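Cellulose hydrolase (Bacillus licheniformis, PDB 4YZT) is a three-module family 5 glycoside hydrolase, an endo-beta-1,4-glucanase that probably cleaves internal beta-1,4 bonds of cellulose and binds cellotetraose. Local coordinates at residues D201-L206 / L220-Y224. Residues are numbered along the deposited sequence.
Sequences DNKDEL and LTYHY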
loop_
_atom_site.group_PDB
_atom_site.type_symbol
_atom_site.label_atom_id
_atom_site.label_comp_id
_atom_site.label_asym_id
_atom_site.label_seq_id
_atom_site.Cartn_x
_atom_site.Cartn_y
_atom_site.Cartn_z
ATOM N N ASP A 201 -2.307 -14.031 -8.485
ATOM C CA ASP A 201 -1.113 -13.862 -7.658
ATOM C C ASP A 201 -1.442 -14.153 -6.199
ATOM O O ASP A 201 -0.921 -13.517 -5.292
ATOM C CB ASP A 201 -0.531 -12.445 -7.805
ATOM C CG ASP A 201 0.231 -12.260 -9.112
ATOM O OD1 ASP A 201 0.884 -13.223 -9.571
ATOM O OD2 ASP A 201 0.167 -11.156 -9.689
ATOM N N ASN A 202 -2.329 -15.113 -5.980
ATOM C CA ASN A 202 -2.819 -15.380 -4.639
ATOM C C ASN A 202 -1.975 -16.452 -3.950
ATOM O O ASN A 202 -1.571 -17.444 -4.560
ATOM C CB ASN A 202 -4.306 -15.774 -4.688
ATOM C CG ASN A 202 -4.836 -16.238 -3.344
ATOM O OD1 ASN A 202 -4.718 -17.412 -3.000
ATOM N ND2 ASN A 202 -5.427 -15.323 -2.581
ATOM N N LYS A 203 -1.712 -16.235 -2.668
ATOM C CA LYS A 203 -0.845 -17.111 -1.887
ATOM C C LYS A 203 -1.409 -18.535 -1.758
ATOM O O LYS A 203 -0.673 -19.519 -1.789
ATOM C CB LYS A 203 -0.623 -16.469 -0.520
ATOM C CG LYS A 203 -0.341 -17.402 0.614
ATOM C CD LYS A 203 -0.678 -16.709 1.918
ATOM C CE LYS A 203 -2.147 -16.877 2.277
ATOM N NZ LYS A 203 -2.420 -18.191 2.936
ATOM N N ASP A 204 -2.725 -18.654 -1.645
ATOM C CA ASP A 204 -3.309 -19.978 -1.477
ATOM C C ASP A 204 -3.322 -20.736 -2.798
ATOM O O ASP A 204 -3.147 -21.954 -2.817
ATOM C CB ASP A 204 -4.708 -19.865 -0.876
ATOM C CG ASP A 204 -4.672 -19.364 0.555
ATOM O OD1 ASP A 204 -3.826 -19.854 1.331
ATOM O OD2 ASP A 204 -5.460 -18.458 0.901
ATOM N N GLU A 205 -3.486 -20.017 -3.905
ATOM C CA GLU A 205 -3.374 -20.658 -5.210
ATOM C C GLU A 205 -1.953 -21.173 -5.431
ATOM O O GLU A 205 -1.752 -22.277 -5.973
ATOM C CB GLU A 205 -3.768 -19.697 -6.333
ATOM C CG GLU A 205 -5.214 -19.222 -6.271
ATOM C CD GLU A 205 -6.242 -20.297 -6.624
ATOM O OE1 GLU A 205 -5.929 -21.248 -7.376
ATOM O OE2 GLU A 205 -7.392 -20.173 -6.149
ATOM N N LEU A 206 -0.969 -20.375 -5.023
ATOM C CA LEU A 206 0.423 -20.771 -5.156
ATOM C C LEU A 206 0.699 -22.080 -4.386
ATOM O O LEU A 206 1.476 -22.939 -4.820
ATOM C CB LEU A 206 1.343 -19.646 -4.648
ATOM C CG LEU A 206 2.827 -19.824 -4.948
ATOM C CD1 LEU A 206 3.095 -19.546 -6.418
ATOM C CD2 LEU A 206 3.639 -18.908 -4.060
ATOM N N LEU A 220 9.112 -17.318 -7.606
ATOM C CA LEU A 220 7.673 -17.425 -7.357
ATOM C C LEU A 220 7.159 -16.112 -6.781
ATOM O O LEU A 220 7.913 -15.379 -6.142
ATOM C CB LEU A 220 7.363 -18.585 -6.409
ATOM C CG LEU A 220 7.991 -19.933 -6.789
ATOM C CD1 LEU A 220 7.518 -21.038 -5.852
ATOM C CD2 LEU A 220 7.729 -20.284 -8.255
ATOM N N THR A 221 5.881 -15.812 -7.001
ATOM C CA THR A 221 5.331 -14.567 -6.494
ATOM C C THR A 221 3.911 -14.723 -5.970
ATOM O O THR A 221 3.173 -15.623 -6.372
ATOM C CB THR A 221 5.354 -13.463 -7.585
ATOM O OG1 THR A 221 5.181 -12.165 -6.984
ATOM C CG2 THR A 221 4.286 -13.718 -8.656
ATOM N N TYR A 222 3.562 -13.846 -5.038
ATOM C CA TYR A 222 2.180 -13.621 -4.624
ATOM C C TYR A 222 2.078 -12.164 -4.187
ATOM O O TYR A 222 3.102 -11.466 -4.056
ATOM C CB TYR A 222 1.753 -14.583 -3.500
ATOM C CG TYR A 222 2.515 -14.444 -2.199
ATOM C CD1 TYR A 222 2.015 -13.669 -1.158
ATOM C CD2 TYR A 222 3.728 -15.100 -2.002
ATOM C CE1 TYR A 222 2.712 -13.537 0.033
ATOM C CE2 TYR A 222 4.434 -14.976 -0.802
ATOM C CZ TYR A 222 3.918 -14.191 0.209
ATOM O OH TYR A 222 4.594 -14.057 1.402
ATOM N N HIS A 223 0.848 -11.696 -3.993
ATOM C CA HIS A 223 0.612 -10.373 -3.428
ATOM C C HIS A 223 -0.025 -10.548 -2.055
ATOM O O HIS A 223 -0.718 -11.545 -1.796
ATOM C CB HIS A 223 -0.297 -9.532 -4.336
ATOM C CG HIS A 223 0.280 -9.277 -5.697
ATOM N ND1 HIS A 223 -0.435 -8.659 -6.700
ATOM C CD2 HIS A 223 1.506 -9.543 -6.212
ATOM C CE1 HIS A 223 0.326 -8.560 -7.781
ATOM N NE2 HIS A 223 1.505 -9.098 -7.512
ATOM N N TYR A 224 0.191 -9.581 -1.173
ATOM C CA TYR A 224 -0.362 -9.698 0.172
ATOM C C TYR A 224 -0.991 -8.403 0.619
ATOM O O TYR A 224 -0.290 -7.398 0.755
ATOM C CB TYR A 224 0.722 -10.108 1.170
ATOM C CG TYR A 224 0.167 -10.520 2.516
ATOM C CD1 TYR A 224 -0.344 -11.801 2.709
ATOM C CD2 TYR A 224 0.132 -9.628 3.588
ATOM C CE1 TYR A 224 -0.869 -12.193 3.938
ATOM C CE2 TYR A 224 -0.379 -10.013 4.829
ATOM C CZ TYR A 224 -0.882 -11.300 4.994
ATOM O OH TYR A 224 -1.400 -11.706 6.208
HETATM O O HOH W 1 0.556 -16.620 -6.796
HETATM O O HOH W 2 -2.153 -13.873 -1.449
#
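D201, buried just ahead of helix 203-208, joins the strand of 220-224 through its backbone and its side chain alike. D201 O accepts a hydrogen bond from H223 N (2.9 Å) and lies 3.2 Å from Y222 CA, a CA-H...O contact. The backbone of D201 points CB over the face of the H223 imidazole, 3.8 Å from the ring centroid, a CH-pi contact; its m rotamer then carries the carboxylate on, with OD2 hydrogen-bonded to the backbone N of E162. H223, also m, directs ND1 to the E162 carboxylate and, weakly, to O1 of a bound glucose unit. Beyond D201 the backbones separate and two waters bridge them, one from N202 O to T221 O, the other from K203 N to H223 O. N202, in the t rotamer, faces away and N-caps the helix, OD1 accepting from E205 N (3.0 Å) and weakly from D204 N (2.7 Å). K203 at the start of the helix and L206 one turn later meet the Y222 ring, K203 CB at Y222 CD1 (3.9 Å) and L206 CD2 at Y222 CD2 (4.3 Å), whereas K203 NZ leads off to a salt bridge with D204 OD1 (2.7 Å). This is a beta-alpha-beta unit of the family 5 TIM barrel, in which the sixth barrel strand carries H223 into the glycan-binding cleft.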